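Local coordinates for alpha-rhamnosidase (Dictyoglomus thermophilum, PDB 6I60), which probably catalyses the hydrolysis of terminal non-reducing alpha-L-rhamnose residues in alpha-L-rhamnosides, at residues S76-T79 against I80-I84; F468-N472 against E473-K477. One frame throughout, in Å; residues are numbered along the deposited sequence.

Interaction 1: S76-T79 against I80-I84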
ATOM      1  N   SER A  76      24.091  19.549  15.309  1.00 55.89           N
ATOM      2  CA  SER A  76      24.679  20.458  14.336  1.00 63.22           C
ATOM      3  C   SER A  76      25.670  19.687  13.476  1.00 65.72           C
ATOM      4  O   SER A  76      26.114  18.593  13.838  1.00 63.02           O
ATOM      5  CB  SER A  76      25.358  21.650  15.021  1.00 55.27           C
ATOM      6  OG  SER A  76      26.760  21.471  15.092  1.00 59.48           O
ATOM      7  N   LEU A  77      26.005  20.272  12.324  1.00 63.55           N
ATOM      8  CA  LEU A  77      26.929  19.618  11.403  1.00 64.13           C
ATOM      9  C   LEU A  77      28.358  19.662  11.933  1.00 72.21           C
ATOM     10  O   LEU A  77      29.073  18.653  11.904  1.00 67.76           O
ATOM     11  CB  LEU A  77      26.844  20.270  10.024  1.00 58.29           C
ATOM     12  CG  LEU A  77      27.817  19.740   8.969  1.00 57.29           C
ATOM     13  CD1 LEU A  77      27.623  18.245   8.767  1.00 50.58           C
ATOM     14  CD2 LEU A  77      27.649  20.493   7.656  1.00 56.94           C
ATOM     15  N   GLU A  78      28.796  20.829  12.415  1.00 74.31           N
ATOM     16  CA  GLU A  78      30.115  20.922  13.032  1.00 74.77           C
ATOM     17  C   GLU A  78      30.227  19.994  14.233  1.00 74.60           C
ATOM     18  O   GLU A  78      31.310  19.468  14.516  1.00 76.62           O
ATOM     19  CB  GLU A  78      30.399  22.370  13.443  1.00 84.25           C
ATOM     20  CG  GLU A  78      31.744  22.588  14.125  1.00 90.67           C
ATOM     21  CD  GLU A  78      31.627  22.695  15.635  1.00 99.55           C
ATOM     22  OE1 GLU A  78      32.195  21.833  16.340  1.00 99.21           O
ATOM     23  OE2 GLU A  78      30.969  23.641  16.118  1.00105.93           O
ATOM     24  N   THR A  79      29.115  19.758  14.930  1.00 70.99           N
ATOM     25  CA  THR A  79      29.132  18.923  16.125  1.00 73.21           C
ATOM     26  C   THR A  79      29.231  17.440  15.779  1.00 71.41           C
ATOM     27  O   THR A  79      30.006  16.706  16.402  1.00 69.54           O
ATOM     28  CB  THR A  79      27.884  19.202  16.967  1.00 73.39           C
ATOM     29  OG1 THR A  79      28.077  20.401  17.728  1.00 79.21           O
ATOM     30  CG2 THR A  79      27.591  18.054  17.910  1.00 64.42           C
ATOM     31  N   ILE A  80      28.463  16.984  14.784  1.00 73.38           N
ATOM     32  CA  ILE A  80      28.477  15.566  14.438  1.00 74.00           C
ATOM     33  C   ILE A  80      29.810  15.168  13.821  1.00 73.43           C
ATOM     34  O   ILE A  80      30.238  14.013  13.942  1.00 73.41           O
ATOM     35  CB  ILE A  80      27.299  15.221  13.506  1.00 69.81           C
ATOM     36  CG1 ILE A  80      27.169  13.706  13.359  1.00 55.63           C
ATOM     37  CG2 ILE A  80      27.467  15.870  12.141  1.00 65.13           C
ATOM     38  CD1 ILE A  80      25.762  13.210  13.472  1.00 56.74           C
ATOM     39  N   ASN A  81      30.498  16.103  13.172  1.00 74.71           N
ATOM     40  CA  ASN A  81      31.781  15.782  12.557  1.00 74.87           C
ATOM     41  C   ASN A  81      32.905  15.641  13.572  1.00 75.36           C
ATOM     42  O   ASN A  81      34.073  15.566  13.167  1.00 77.39           O
ATOM     43  CB  ASN A  81      32.137  16.844  11.516  1.00 69.76           C
ATOM     44  CG  ASN A  81      31.241  16.781  10.292  1.00 69.48           C
ATOM     45  OD1 ASN A  81      30.733  15.718   9.933  1.00 74.96           O
ATOM     46  ND2 ASN A  81      31.045  17.924   9.644  1.00 64.28           N
ATOM     47  N   ASP A  82      32.586  15.603  14.865  1.00 76.91           N
ATOM     48  CA  ASP A  82      33.570  15.389  15.917  1.00 80.27           C
ATOM     49  C   ASP A  82      33.356  14.072  16.655  1.00 81.49           C
ATOM     50  O   ASP A  82      33.987  13.848  17.694  1.00 89.34           O
ATOM     51  CB  ASP A  82      33.548  16.556  16.906  1.00 81.72           C
ATOM     52  CG  ASP A  82      34.664  17.550  16.654  1.00 91.81           C
ATOM     53  OD1 ASP A  82      34.360  18.736  16.406  1.00 94.84           O
ATOM     54  OD2 ASP A  82      35.845  17.143  16.701  1.00 98.73           O
ATOM     55  N   ASN A  83      32.479  13.203  16.145  1.00 74.79           N
ATOM     56  CA  ASN A  83      32.240  11.876  16.721  1.00 74.06           C
ATOM     57  C   ASN A  83      31.763  11.963  18.170  1.00 76.28           C
ATOM     58  O   ASN A  83      32.130  11.141  19.012  1.00 76.48           O
ATOM     59  CB  ASN A  83      33.485  10.989  16.614  1.00 67.73           C
ATOM     60  CG  ASN A  83      34.179  11.112  15.273  1.00 68.73           C
ATOM     61  OD1 ASN A  83      33.618  10.762  14.235  1.00 75.46           O
ATOM     62  ND2 ASN A  83      35.411  11.611  15.286  1.00 71.68           N
ATOM     63  N   ILE A  84      30.930  12.960  18.465  1.00 76.07           N
ATOM     64  CA  ILE A  84      30.395  13.149  19.806  1.00 77.77           C
ATOM     65  C   ILE A  84      28.884  12.955  19.773  1.00 73.95           C
ATOM     66  O   ILE A  84      28.205  13.332  18.812  1.00 67.15           O
ATOM     67  CB  ILE A  84      30.756  14.535  20.387  1.00 81.99           C
ATOM     68  CG1 ILE A  84      29.984  15.646  19.675  1.00 72.80           C
ATOM     69  CG2 ILE A  84      32.252  14.780  20.299  1.00 87.19           C
ATOM     70  CD1 ILE A  84      28.811  16.159  20.477  1.00 71.18           C
TER

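Interaction 2: F468-N472 against E473-K477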
ATOM      1  N   PHE A 468       9.721  -9.634 -11.181  1.00 51.51           N
ATOM      2  CA  PHE A 468       9.435 -11.039 -11.444  1.00 48.41           C
ATOM      3  C   PHE A 468       9.168 -11.227 -12.928  1.00 53.04           C
ATOM      4  O   PHE A 468       8.423 -10.448 -13.530  1.00 56.58           O
ATOM      5  CB  PHE A 468       8.238 -11.538 -10.632  1.00 44.63           C
ATOM      6  CG  PHE A 468       7.761 -12.900 -11.049  1.00 50.96           C
ATOM      7  CD1 PHE A 468       8.470 -14.036 -10.688  1.00 54.14           C
ATOM      8  CD2 PHE A 468       6.617 -13.048 -11.816  1.00 50.71           C
ATOM      9  CE1 PHE A 468       8.041 -15.291 -11.075  1.00 42.97           C
ATOM     10  CE2 PHE A 468       6.185 -14.301 -12.206  1.00 46.54           C
ATOM     11  CZ  PHE A 468       6.899 -15.424 -11.834  1.00 41.88           C
ATOM     12  N   ILE A 469       9.766 -12.266 -13.509  1.00 48.35           N
ATOM     13  CA  ILE A 469       9.539 -12.625 -14.902  1.00 48.43           C
ATOM     14  C   ILE A 469       9.553 -14.143 -15.015  1.00 53.69           C
ATOM     15  O   ILE A 469      10.285 -14.837 -14.302  1.00 52.76           O
ATOM     16  CB  ILE A 469      10.579 -11.977 -15.848  1.00 45.99           C
ATOM     17  CG1 ILE A 469      10.127 -12.094 -17.308  1.00 51.06           C
ATOM     18  CG2 ILE A 469      11.964 -12.581 -15.637  1.00 46.93           C
ATOM     19  CD1 ILE A 469      10.809 -11.119 -18.248  1.00 50.68           C
ATOM     20  N   CYS A 470       8.717 -14.658 -15.912  1.00 50.69           N
ATOM     21  CA  CYS A 470       8.511 -16.088 -16.058  1.00 47.85           C
ATOM     22  C   CYS A 470       8.755 -16.498 -17.501  1.00 53.15           C
ATOM     23  O   CYS A 470       8.749 -15.671 -18.416  1.00 53.13           O
ATOM     24  CB  CYS A 470       7.088 -16.484 -15.638  1.00 40.14           C
ATOM     25  SG  CYS A 470       6.935 -18.129 -14.946  1.00 62.99           S
ATOM     26  N   SER A 471       8.979 -17.799 -17.694  1.00 51.10           N
ATOM     27  CA  SER A 471       8.977 -18.362 -19.037  1.00 48.84           C
ATOM     28  C   SER A 471       7.565 -18.460 -19.603  1.00 49.52           C
ATOM     29  O   SER A 471       7.400 -18.511 -20.826  1.00 47.88           O
ATOM     30  CB  SER A 471       9.647 -19.738 -19.029  1.00 46.28           C
ATOM     31  OG  SER A 471       9.071 -20.603 -19.991  1.00 55.74           O
ATOM     32  N   ASN A 472       6.553 -18.480 -18.739  1.00 48.44           N
ATOM     33  CA  ASN A 472       5.155 -18.501 -19.150  1.00 50.79           C
ATOM     34  C   ASN A 472       4.671 -17.062 -19.303  1.00 50.70           C
ATOM     35  O   ASN A 472       4.722 -16.282 -18.347  1.00 53.81           O
ATOM     36  CB  ASN A 472       4.317 -19.265 -18.120  1.00 49.58           C
ATOM     37  CG  ASN A 472       2.834 -19.293 -18.456  1.00 46.99           C
ATOM     38  OD1 ASN A 472       2.157 -18.267 -18.418  1.00 50.95           O
ATOM     39  ND2 ASN A 472       2.321 -20.479 -18.760  1.00 46.52           N
ATOM     40  N   GLU A 473       4.208 -16.711 -20.506  1.00 50.56           N
ATOM     41  CA  GLU A 473       3.782 -15.337 -20.755  1.00 47.39           C
ATOM     42  C   GLU A 473       2.417 -15.041 -20.149  1.00 42.65           C
ATOM     43  O   GLU A 473       2.149 -13.894 -19.773  1.00 41.72           O
ATOM     44  CB  GLU A 473       3.763 -15.050 -22.258  1.00 48.62           C
ATOM     45  CG  GLU A 473       3.559 -13.581 -22.613  1.00 51.67           C
ATOM     46  CD  GLU A 473       4.677 -12.687 -22.100  1.00 58.11           C
ATOM     47  OE1 GLU A 473       4.432 -11.473 -21.925  1.00 60.46           O
ATOM     48  OE2 GLU A 473       5.797 -13.192 -21.877  1.00 54.02           O
ATOM     49  N   LEU A 474       1.548 -16.048 -20.047  1.00 45.09           N
ATOM     50  CA  LEU A 474       0.256 -15.840 -19.399  1.00 49.92           C
ATOM     51  C   LEU A 474       0.435 -15.479 -17.929  1.00 51.68           C
ATOM     52  O   LEU A 474      -0.282 -14.621 -17.400  1.00 47.68           O
ATOM     53  CB  LEU A 474      -0.614 -17.089 -19.545  1.00 47.91           C
ATOM     54  CG  LEU A 474      -1.861 -17.168 -18.661  1.00 49.03           C
ATOM     55  CD1 LEU A 474      -2.911 -16.173 -19.123  1.00 53.11           C
ATOM     56  CD2 LEU A 474      -2.428 -18.577 -18.654  1.00 50.46           C
ATOM     57  N   ILE A 475       1.395 -16.119 -17.257  1.00 52.46           N
ATOM     58  CA  ILE A 475       1.704 -15.759 -15.876  1.00 53.03           C
ATOM     59  C   ILE A 475       2.257 -14.341 -15.806  1.00 50.13           C
ATOM     60  O   ILE A 475       1.921 -13.572 -14.896  1.00 47.93           O
ATOM     61  CB  ILE A 475       2.680 -16.784 -15.267  1.00 49.17           C
ATOM     62  CG1 ILE A 475       1.995 -18.142 -15.110  1.00 45.85           C
ATOM     63  CG2 ILE A 475       3.202 -16.305 -13.924  1.00 41.62           C
ATOM     64  CD1 ILE A 475       2.891 -19.211 -14.531  1.00 49.38           C
ATOM     65  N   ASN A 476       3.103 -13.967 -16.771  1.00 49.56           N
ATOM     66  CA  ASN A 476       3.623 -12.604 -16.816  1.00 46.53           C
ATOM     67  C   ASN A 476       2.501 -11.589 -17.007  1.00 51.37           C
ATOM     68  O   ASN A 476       2.542 -10.492 -16.438  1.00 53.43           O
ATOM     69  CB  ASN A 476       4.658 -12.473 -17.935  1.00 40.22           C
ATOM     70  CG  ASN A 476       5.897 -13.308 -17.683  1.00 43.33           C
ATOM     71  OD1 ASN A 476       6.261 -13.569 -16.539  1.00 45.11           O
ATOM     72  ND2 ASN A 476       6.554 -13.730 -18.756  1.00 46.61           N
ATOM     73  N   LYS A 477       1.489 -11.936 -17.808  1.00 46.33           N
ATOM     74  CA  LYS A 477       0.364 -11.029 -18.003  1.00 43.88           C
ATOM     75  C   LYS A 477      -0.488 -10.932 -16.743  1.00 48.75           C
ATOM     76  O   LYS A 477      -0.963  -9.847 -16.391  1.00 48.03           O
ATOM     77  CB  LYS A 477      -0.477 -11.482 -19.195  1.00 49.79           C
ATOM     78  CG  LYS A 477       0.242 -11.395 -20.534  1.00 54.41           C
ATOM     79  CD  LYS A 477       0.378  -9.953 -21.003  1.00 65.64           C
ATOM     80  CE  LYS A 477       1.317  -9.839 -22.198  1.00 62.66           C
ATOM     81  NZ  LYS A 477       1.777  -8.436 -22.424  1.00 42.58           N
TER

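Interaction 1: S76-T79 against I80-I84
The carboxylates of Glu-78 and Asp-82 stand nearly perpendicular to each other, with 80° between their planes. Glu-78 OE1 and Asp-82 OD1 are the atoms that approach, 3.8 Å apart. Both residues are exposed, so solvent probably screens much of the repulsion. The third flat group is the amide of Asn-81. Its nitrogen end lies beside Leu-77, with ND2 3.5 Å from CD1 of that leucine. Asn-81 N bonds to Leu-77 O at 3.2 Å, whereas the amide nitrogen meets the same oxygen at a poor angle for a bond.

These residues form the short helix 77-80 and the loop after it, in the N-terminal immunoglobulin-like domain. Ser-76 is the N-cap: its OG accepts from Thr-79 N at 2.9 Å. Ile-80 N bonds to Ser-76 O at 3.0 Å. At the other end the chain leaves the helix through a type I beta turn from Ile-80 to Asn-83. Ile-80 is buried and packs on Phe-114 and Val-132.

Thr-79 serves both ends through its two branches. With chi1 at -80°, OG1 lies beside its own backbone N and gives a weak hydrogen bond to Ser-76 OG. CG2 is anti to that nitrogen and meets Ile-84 CD1 at 3.4 Å, the two side chains crossing at about a right angle.

Interaction 2: F468-N472 against E473-K477
Asn-476 sets its amide against the backbone of Cys-470 and uses both ends of the group. OD1 accepts from Cys-470 N at 2.8 Å, with the donor in the carbonyl plane of the amide, on a lone pair. ND2 gives a nearly straight bond (168°) to Cys-470 O at 2.9 Å. That oxygen lies close to the amide plane, but the donor sits above the carbonyl plane of Cys-470. ND2 also donates to Glu-473 OE2 at 3.3 Å, meeting the carboxylate from above its plane. Asn-476 CG is anti to the carbonyl carbon (chi1 -65°), which carries the amide back beside Asn-472 and over to the strand.

Ile-475 points toward 468-472 and meets its apolar side chains. Its CG2 lies at the edge of the Phe-468 ring, in plane, 4.0 Å from CE2. Its CD1 is 4.2 Å from Cys-470 SG. Phe-830 and Ile-834 of helix 826-835 add to this packing, and the Phe-468 ring also meets His-479 edge-to-face.

Strand 466-470 here turns sharply into helix 473-488 of the six-hairpin glycosidase domain. Asn-472 is the N-cap, its OD1 accepting from Ile-475 N at 2.6 Å. Asn-476 N bonds to Asn-472 O at 3.2 Å, the first backbone turn of the helix.

Replacing Asn-476 by an alanine is likely to leave Cys-470 N and O without their amide partners, and Glu-473 OE2 without its donor.

Strand 466-470 is outermost in its sheet, and Ile-469 pairs through its backbone with Lys-861. The amide of Asn-476 thus supplies Cys-470 with a donor and an acceptor, much as a neighbouring strand would, and ties the strand end to the first turn of the helix.

Overall arrangement
Interaction 1 comes first along the chain and closes well before interaction 2 opens. Their centres are 51 Å apart, and their nearest atoms about 37 Å, so they do not touch. They share no helix, strand or sheet. Segment 76-84 follows strand 68-74 at the surface of the N-terminal immunoglobulin-like domain. Segment 468-477 lies deeper, where an outermost strand of the seven-stranded sheet that holds 859-866 leads into helix 473-488 of the glycosidase domain. Each contact contains a capped helix start next to a strand. They are therefore separate local features of a multidomain enzyme, one peripheral and one at the junction of a sheet with the helical domain.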